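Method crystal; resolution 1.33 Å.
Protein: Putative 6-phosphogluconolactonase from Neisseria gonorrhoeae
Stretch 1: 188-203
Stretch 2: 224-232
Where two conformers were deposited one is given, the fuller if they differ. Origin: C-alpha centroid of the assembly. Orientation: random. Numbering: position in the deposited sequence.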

ATOM      1  N   HIS A 188      -2.507   4.926  10.680  1.00 14.30           N
ATOM      2  CA  HIS A 188      -2.410   3.519  11.032  1.00 13.72           C
ATOM      3  C   HIS A 188      -1.753   2.795   9.849  1.00 13.36           C
ATOM      4  O   HIS A 188      -2.368   2.741   8.773  1.00 14.82           O
ATOM      5  CB  HIS A 188      -3.837   2.954  11.322  1.00 16.87           C
ATOM      6  CG  HIS A 188      -4.526   3.637  12.457  1.00 25.05           C
ATOM      7  ND1 HIS A 188      -4.417   3.190  13.754  1.00 37.88           N
ATOM      8  CD2 HIS A 188      -5.325   4.732  12.498  1.00 29.90           C
ATOM      9  CE1 HIS A 188      -5.109   3.989  14.552  1.00 39.31           C
ATOM     10  NE2 HIS A 188      -5.653   4.944  13.816  1.00 35.67           N
ATOM     11  N   VAL A 189      -0.575   2.213  10.071  1.00 13.82           N
ATOM     12  CA  VAL A 189       0.185   1.514   9.065  1.00 13.94           C
ATOM     13  C   VAL A 189       0.276   0.046   9.442  1.00 14.51           C
ATOM     14  O   VAL A 189       0.720  -0.313  10.538  1.00 16.46           O
ATOM     15  CB  VAL A 189       1.585   2.106   8.910  1.00 14.98           C
ATOM     16  CG1 VAL A 189       2.383   1.363   7.830  1.00 16.91           C
ATOM     17  CG2 VAL A 189       1.482   3.623   8.543  1.00 14.92           C
ATOM     18  N   PHE A 190      -0.106  -0.793   8.508  1.00 13.04           N
ATOM     19  CA  PHE A 190      -0.020  -2.243   8.628  1.00 13.21           C
ATOM     20  C   PHE A 190       0.971  -2.772   7.588  1.00 15.16           C
ATOM     21  O   PHE A 190       1.087  -2.201   6.510  1.00 15.82           O
ATOM     22  CB  PHE A 190      -1.363  -2.877   8.379  1.00 13.45           C
ATOM     23  CG  PHE A 190      -2.400  -2.564   9.395  1.00 13.98           C
ATOM     24  CD1 PHE A 190      -3.164  -1.389   9.321  1.00 15.38           C
ATOM     25  CD2 PHE A 190      -2.622  -3.418  10.432  1.00 15.40           C
ATOM     26  CE1 PHE A 190      -4.109  -1.106  10.311  1.00 14.63           C
ATOM     27  CE2 PHE A 190      -3.557  -3.161  11.367  1.00 15.30           C
ATOM     28  CZ  PHE A 190      -4.271  -1.992  11.341  1.00 14.73           C
ATOM     29  N   LEU A 191       1.663  -3.864   7.895  1.00 14.93           N
ATOM     30  CA  LEU A 191       2.534  -4.588   6.958  1.00 13.97           C
ATOM     31  C   LEU A 191       2.081  -6.048   6.989  1.00 16.54           C
ATOM     32  O   LEU A 191       2.028  -6.658   8.089  1.00 17.96           O
ATOM     33  CB  LEU A 191       4.005  -4.481   7.388  1.00 15.04           C
ATOM     34  CG  LEU A 191       4.978  -5.317   6.542  1.00 16.00           C
ATOM     35  CD1 LEU A 191       5.018  -4.859   5.094  1.00 16.91           C
ATOM     36  CD2 LEU A 191       6.375  -5.251   7.151  1.00 18.43           C
ATOM     37  N   ALA A 192       1.802  -6.605   5.826  1.00 15.04           N
ATOM     38  CA  ALA A 192       1.482  -8.009   5.695  1.00 16.53           C
ATOM     39  C   ALA A 192       2.533  -8.709   4.875  1.00 17.14           C
ATOM     40  O   ALA A 192       2.854  -8.275   3.771  1.00 17.92           O
ATOM     41  CB  ALA A 192       0.145  -8.155   4.999  1.00 19.55           C
ATOM     42  N   ILE A 193       3.126  -9.751   5.461  1.00 17.18           N
ATOM     43  CA  ILE A 193       4.183 -10.529   4.828  1.00 18.14           C
ATOM     44  C   ILE A 193       3.941 -12.009   5.105  1.00 21.29           C
ATOM     45  O   ILE A 193       3.314 -12.355   6.085  1.00 20.45           O
ATOM     46  CB  ILE A 193       5.578 -10.070   5.292  1.00 17.19           C
ATOM     47  CG1 ILE A 193       5.694  -9.984   6.806  1.00 20.11           C
ATOM     48  CG2 ILE A 193       6.051  -8.789   4.543  1.00 19.27           C
ATOM     49  CD1 ILE A 193       7.136 -10.043   7.332  1.00 23.11           C
ATOM     50  N   GLN A 194       4.458 -12.848   4.222  1.00 22.44           N
ATOM     51  CA  GLN A 194       4.306 -14.299   4.355  1.00 24.38           C
ATOM     52  C   GLN A 194       5.616 -15.042   4.028  1.00 24.10           C
ATOM     53  O   GLN A 194       6.332 -14.697   3.051  1.00 24.36           O
ATOM     54  CB  GLN A 194       3.149 -14.761   3.464  1.00 28.33           C
ATOM     55  CG  GLN A 194       2.860 -16.240   3.520  1.00 34.26           C
ATOM     56  CD  GLN A 194       1.667 -16.652   2.661  1.00 40.70           C
ATOM     57  OE1 GLN A 194       0.836 -15.826   2.247  1.00 45.57           O
ATOM     58  NE2 GLN A 194       1.563 -17.950   2.419  1.00 47.19           N
ATOM     59  N   GLY A 195       5.970 -16.024   4.881  1.00 25.12           N
ATOM     60  CA  GLY A 195       7.081 -16.957   4.523  1.00 25.16           C
ATOM     61  C   GLY A 195       8.423 -16.635   5.148  1.00 27.61           C
ATOM     62  O   GLY A 195       8.723 -15.467   5.437  1.00 28.57           O
ATOM     63  N   GLU A 196       9.258 -17.676   5.330  1.00 25.58           N
ATOM     64  CA  GLU A 196      10.487 -17.506   6.077  1.00 28.30           C
ATOM     65  C   GLU A 196      11.471 -16.579   5.365  1.00 25.03           C
ATOM     66  O   GLU A 196      12.272 -15.900   6.027  1.00 28.30           O
ATOM     67  CB  GLU A 196      11.115 -18.888   6.406  1.00 32.54           C
ATOM     68  CG  GLU A 196      11.553 -19.726   5.194  1.00 41.05           C
ATOM     69  CD  GLU A 196      11.543 -21.261   5.459  1.00 48.80           C
ATOM     70  OE1 GLU A 196      11.485 -21.698   6.648  1.00 54.04           O
ATOM     71  OE2 GLU A 196      11.574 -22.023   4.455  1.00 55.48           O
ATOM     72  N   GLU A 197      11.419 -16.561   4.041  1.00 25.58           N
ATOM     73  CA  GLU A 197      12.352 -15.710   3.247  1.00 26.40           C
ATOM     74  C   GLU A 197      12.060 -14.257   3.560  1.00 25.78           C
ATOM     75  O   GLU A 197      12.956 -13.502   3.954  1.00 26.97           O
ATOM     76  CB  GLU A 197      12.244 -15.931   1.728  1.00 26.27           C
ATOM     77  CG  GLU A 197      13.180 -14.936   0.941  1.00 30.47           C
ATOM     78  CD  GLU A 197      13.290 -15.191  -0.564  1.00 31.95           C
ATOM     79  OE1 GLU A 197      12.646 -16.143  -1.067  1.00 38.92           O
ATOM     80  OE2 GLU A 197      14.041 -14.414  -1.248  1.00 34.86           O
ATOM     81  N   LYS A 198      10.780 -13.926   3.515  1.00 24.35           N
ATOM     82  CA  LYS A 198      10.363 -12.562   3.933  1.00 22.59           C
ATOM     83  C   LYS A 198      10.570 -12.301   5.407  1.00 22.01           C
ATOM     84  O   LYS A 198      10.919 -11.188   5.779  1.00 22.42           O
ATOM     85  CB  LYS A 198       8.966 -12.220   3.477  1.00 21.37           C
ATOM     86  CG  LYS A 198       8.981 -11.967   1.971  1.00 23.41           C
ATOM     87  CD  LYS A 198       7.674 -11.542   1.490  1.00 21.42           C
ATOM     88  CE  LYS A 198       7.624 -11.325  -0.020  1.00 21.97           C
ATOM     89  NZ  LYS A 198       6.309 -10.678  -0.264  1.00 26.85           N
ATOM     90  N   LYS A 199      10.383 -13.298   6.292  0.50 21.26           N
ATOM     91  CA  LYS A 199      10.705 -13.035   7.711  0.50 22.16           C
ATOM     92  C   LYS A 199      12.192 -12.712   7.856  0.50 22.90           C
ATOM     93  O   LYS A 199      12.542 -11.808   8.605  0.50 24.09           O
ATOM     94  CB  LYS A 199      10.280 -14.136   8.708  0.50 21.73           C
ATOM     95  CG  LYS A 199      10.524 -13.707  10.198  0.50 22.53           C
ATOM     96  CD  LYS A 199      10.013 -14.708  11.233  0.50 26.68           C
ATOM     97  CE  LYS A 199      10.358 -14.278  12.661  0.50 30.18           C
ATOM     98  NZ  LYS A 199      11.830 -14.125  12.886  0.50 31.84           N
ATOM     99  N   ALA A 200      13.051 -13.392   7.100  1.00 25.99           N
ATOM    100  CA  ALA A 200      14.515 -13.121   7.199  1.00 26.79           C
ATOM    101  C   ALA A 200      14.913 -11.707   6.732  1.00 24.68           C
ATOM    102  O   ALA A 200      15.597 -10.953   7.445  1.00 25.65           O
ATOM    103  CB  ALA A 200      15.344 -14.217   6.471  1.00 29.17           C
ATOM    104  N   VAL A 201      14.317 -11.292   5.627  1.00 25.68           N
ATOM    105  CA  VAL A 201      14.523  -9.942   5.112  1.00 24.48           C
ATOM    106  C   VAL A 201      13.939  -8.888   6.054  1.00 22.54           C
ATOM    107  O   VAL A 201      14.581  -7.871   6.347  1.00 23.75           O
ATOM    108  CB  VAL A 201      13.883  -9.843   3.743  1.00 25.10           C
ATOM    109  CG1 VAL A 201      13.926  -8.382   3.233  1.00 24.83           C
ATOM    110  CG2 VAL A 201      14.573 -10.792   2.760  1.00 27.29           C
ATOM    111  N   PHE A 202      12.713  -9.128   6.539  1.00 21.43           N
ATOM    112  CA  PHE A 202      12.158  -8.285   7.579  1.00 20.80           C
ATOM    113  C   PHE A 202      13.119  -8.127   8.787  1.00 22.06           C
ATOM    114  O   PHE A 202      13.329  -7.003   9.292  1.00 21.20           O
ATOM    115  CB  PHE A 202      10.795  -8.797   8.050  1.00 20.36           C
ATOM    116  CG  PHE A 202      10.212  -7.974   9.123  1.00 20.38           C
ATOM    117  CD1 PHE A 202       9.414  -6.874   8.829  1.00 20.07           C
ATOM    118  CD2 PHE A 202      10.486  -8.248  10.451  1.00 22.22           C
ATOM    119  CE1 PHE A 202       8.928  -6.092   9.821  1.00 20.79           C
ATOM    120  CE2 PHE A 202       9.984  -7.441  11.461  1.00 22.88           C
ATOM    121  CZ  PHE A 202       9.180  -6.356  11.123  1.00 21.09           C
ATOM    122  N   ASP A 203      13.648  -9.255   9.273  1.00 23.79           N
ATOM    123  CA  ASP A 203      14.520  -9.164  10.452  1.00 26.76           C
ATOM    124  C   ASP A 203      15.782  -8.320  10.162  1.00 25.56           C
ATOM    125  O   ASP A 203      16.206  -7.501  11.008  1.00 28.25           O
ATOM    126  CB  ASP A 203      14.863 -10.561  10.964  1.00 29.55           C
ATOM    127  CG  ASP A 203      13.667 -11.278  11.607  1.00 32.52           C
ATOM    128  OD1 ASP A 203      12.726 -10.610  12.113  1.00 32.15           O
ATOM    129  OD2 ASP A 203      13.695 -12.534  11.608  1.00 38.95           O
TER
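Stretch 2 (224-232) VNCHVFYAE

Parallel β-strands that are distant in sequence are joined by a simple rule: one strand offers the N-H and C=O of every second residue to a partner whose own groups are offset by one. The last strand of this putative 6-phosphogluconolactonase is a compact example. Residues 226-231 of stretch 2 run as an extended strand beside strand 188-194, both pointing the same way, with axes 4.5 Å apart at closest approach and a crossing angle of -23°. The two stretches together bury 809 Å² of surface.

The ladder opens at V189. Its N donates to a water (2.9 Å from V189 N to the water O) that in turn donates to N225 O at 2.8 Å, so a solvent molecule spans the two backbones just before direct pairing begins. V189 O then accepts from H227 N at 2.9 Å in an almost linear bond, while its side chain meets C226, CG1 to SG at 3.9 Å.

F190 lies opposite H227 in the register, their CA atoms 4.6 Å apart, and its CA-H points at H227 O, with 3.2 Å between F190 CA and that oxygen. Because the two residues present their side chains on the same face of the sheet, the rings become neighbours, inclined at 34° with centroids 5.2 Å apart. H227 CD2 lies over one face of the F190 ring, and F229 CE1 reaches its edge, 3.8 Å from F190 CD2.

L191 carries two rungs: L191 N donates to H227 O at 2.9 Å, and L191 O accepts from F229 N at 2.7 Å, the shortest in the ladder. Its side chain turns to the other face and packs on V228, CD2 to CG1 at 4.1 Å. A192, back on the face of F190, pairs with F229 through its CA-H, A192 CA lying 3.4 Å from F229 O.

I193 repeats the L191 pattern. I193 N donates to F229 O at 3.1 Å and I193 O accepts from A231 N at 3.2 Å; its side chain touches both V228 (CG1 to CG1, 4.2 Å) and Y230 (CD1 to CD1, 4.0 Å). Q194 faces A231, with Q194 CA 3.2 Å from A231 O.

The final rung, G195 N to A231 O at 2.9 Å, coincides with a change of structure, for G195 is the N-cap of helix 196-203. At its phi/psi of 99/153° a CB would be jammed against the carbonyl oxygen of the preceding residue, which calls for glycine. A water bridges E196 N (3.3 Å to the water O) and the C-terminal E232 OXT (3.2 Å to the same O).

The helix then turns back over the sheet, its axis at 146° to the partner strand. K199 lays its aliphatic chain over one face of the Y230 ring, CB to CE1 at 3.8 Å, while its NZ forms a salt bridge with D203 OD2 at 2.8 Å. One turn on, F202 CE1 meets V228 CG2 at 4.0 Å, bringing the helix onto the L191 and I193 face.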

ATOM      1  N   VAL A 224       6.274   6.331  13.622  1.00 24.21           N
ATOM      2  CA  VAL A 224       5.624   5.239  12.888  1.00 25.42           C
ATOM      3  C   VAL A 224       5.723   3.978  13.757  1.00 26.37           C
ATOM      4  O   VAL A 224       6.806   3.595  14.236  1.00 31.45           O
ATOM      5  CB  VAL A 224       6.254   4.966  11.492  1.00 22.68           C
ATOM      6  CG1 VAL A 224       5.464   3.893  10.698  1.00 24.15           C
ATOM      7  CG2 VAL A 224       6.366   6.246  10.717  1.00 24.08           C
ATOM      8  N   ASN A 225       4.572   3.366  13.979  1.00 24.94           N
ATOM      9  CA  ASN A 225       4.439   2.102  14.695  1.00 25.59           C
ATOM     10  C   ASN A 225       3.700   1.108  13.806  1.00 25.04           C
ATOM     11  O   ASN A 225       2.476   1.027  13.835  1.00 26.30           O
ATOM     12  CB  ASN A 225       3.640   2.309  15.970  1.00 28.09           C
ATOM     13  CG  ASN A 225       3.466   0.993  16.771  1.00 34.87           C
ATOM     14  OD1 ASN A 225       4.355   0.120  16.760  1.00 41.50           O
ATOM     15  ND2 ASN A 225       2.327   0.860  17.464  1.00 42.52           N
ATOM     16  N   CYS A 226       4.455   0.348  13.014  0.50 21.43           N
ATOM     17  CA  CYS A 226       3.865  -0.589  12.049  0.50 20.12           C
ATOM     18  C   CYS A 226       3.285  -1.838  12.700  0.50 19.17           C
ATOM     19  O   CYS A 226       3.979  -2.527  13.477  0.50 20.50           O
ATOM     20  CB  CYS A 226       4.895  -1.080  11.020  0.50 19.87           C
ATOM     21  SG  CYS A 226       5.489   0.115   9.897  0.50 25.13           S
ATOM     22  N   HIS A 227       2.041  -2.160  12.344  1.00 17.78           N
ATOM     23  CA  HIS A 227       1.398  -3.393  12.836  1.00 18.86           C
ATOM     24  C   HIS A 227       1.694  -4.492  11.789  1.00 17.88           C
ATOM     25  O   HIS A 227       1.180  -4.411  10.683  1.00 18.16           O
ATOM     26  CB  HIS A 227      -0.105  -3.124  12.977  1.00 19.64           C
ATOM     27  CG  HIS A 227      -0.429  -1.934  13.828  1.00 21.96           C
ATOM     28  ND1 HIS A 227      -0.555  -2.045  15.198  1.00 25.79           N
ATOM     29  CD2 HIS A 227      -0.630  -0.621  13.522  1.00 25.75           C
ATOM     30  CE1 HIS A 227      -0.830  -0.851  15.707  1.00 32.59           C
ATOM     31  NE2 HIS A 227      -0.887   0.031  14.713  1.00 29.94           N
ATOM     32  N   VAL A 228       2.527  -5.489  12.139  1.00 17.53           N
ATOM     33  CA  VAL A 228       3.043  -6.454  11.197  1.00 17.53           C
ATOM     34  C   VAL A 228       2.286  -7.788  11.374  1.00 17.70           C
ATOM     35  O   VAL A 228       2.166  -8.290  12.503  1.00 19.77           O
ATOM     36  CB  VAL A 228       4.570  -6.666  11.323  1.00 20.12           C
ATOM     37  CG1 VAL A 228       5.023  -7.631  10.215  1.00 22.23           C
ATOM     38  CG2 VAL A 228       5.333  -5.307  11.313  1.00 21.83           C
ATOM     39  N   PHE A 229       1.704  -8.269  10.282  1.00 16.41           N
ATOM     40  CA  PHE A 229       0.950  -9.516  10.250  1.00 16.19           C
ATOM     41  C   PHE A 229       1.687 -10.491   9.382  1.00 17.61           C
ATOM     42  O   PHE A 229       1.798 -10.290   8.174  1.00 18.01           O
ATOM     43  CB  PHE A 229      -0.479  -9.304   9.726  1.00 16.01           C
ATOM     44  CG  PHE A 229      -1.401  -8.655  10.716  1.00 15.13           C
ATOM     45  CD1 PHE A 229      -1.239  -7.325  11.116  1.00 16.97           C
ATOM     46  CD2 PHE A 229      -2.405  -9.379  11.299  1.00 16.37           C
ATOM     47  CE1 PHE A 229      -2.048  -6.780  12.071  1.00 16.77           C
ATOM     48  CE2 PHE A 229      -3.257  -8.801  12.251  1.00 19.46           C
ATOM     49  CZ  PHE A 229      -3.055  -7.499  12.649  1.00 17.53           C
ATOM     50  N   TYR A 230       2.140 -11.589   9.981  1.00 19.96           N
ATOM     51  CA  TYR A 230       3.000 -12.550   9.294  1.00 20.22           C
ATOM     52  C   TYR A 230       2.372 -13.917   9.342  1.00 22.31           C
ATOM     53  O   TYR A 230       1.894 -14.331  10.390  1.00 22.45           O
ATOM     54  CB  TYR A 230       4.350 -12.621  10.006  1.00 22.04           C
ATOM     55  CG  TYR A 230       5.236 -13.739   9.537  1.00 22.75           C
ATOM     56  CD1 TYR A 230       5.855 -13.686   8.307  1.00 22.96           C
ATOM     57  CD2 TYR A 230       5.418 -14.880  10.301  1.00 26.86           C
ATOM     58  CE1 TYR A 230       6.661 -14.694   7.869  1.00 24.86           C
ATOM     59  CE2 TYR A 230       6.209 -15.921   9.834  1.00 27.24           C
ATOM     60  CZ  TYR A 230       6.801 -15.836   8.618  1.00 23.63           C
ATOM     61  OH  TYR A 230       7.614 -16.842   8.120  1.00 30.13           O
ATOM     62  N   ALA A 231       2.410 -14.612   8.216  1.00 24.46           N
ATOM     63  CA  ALA A 231       1.964 -15.997   8.140  1.00 27.73           C
ATOM     64  C   ALA A 231       3.107 -16.813   7.611  1.00 26.94           C
ATOM     65  O   ALA A 231       3.812 -16.397   6.709  1.00 28.27           O
ATOM     66  CB  ALA A 231       0.761 -16.118   7.189  1.00 29.16           C
ATOM     67  N   GLU A 232       3.277 -18.016   8.146  1.00 31.66           N
ATOM     68  CA  GLU A 232       4.373 -18.816   7.638  1.00 34.65           C
ATOM     69  C   GLU A 232       4.031 -19.262   6.222  1.00 36.92           C
ATOM     70  O   GLU A 232       2.892 -19.295   5.679  1.00 37.50           O
ATOM     71  CB  GLU A 232       4.774 -20.010   8.536  1.00 37.65           C
ATOM     72  CG  GLU A 232       3.754 -20.378   9.516  1.00 43.98           C
ATOM     73  CD  GLU A 232       4.099 -21.638  10.269  1.00 48.48           C
ATOM     74  OE1 GLU A 232       4.320 -22.697   9.614  1.00 55.67           O
ATOM     75  OE2 GLU A 232       4.125 -21.551  11.515  1.00 49.59           O
ATOM     76  OXT GLU A 232       5.000 -19.577   5.555  1.00 40.60           O
TER
HETATM   77  O   HOH W   1       0.590   2.686  12.704  1.00 21.54           O
HETATM   78  O   HOH W   2       4.715 -19.192   3.165  1.00 51.65           O
HETATM   79  O   HOH W   3       7.739 -20.255   4.001  1.00 68.68           O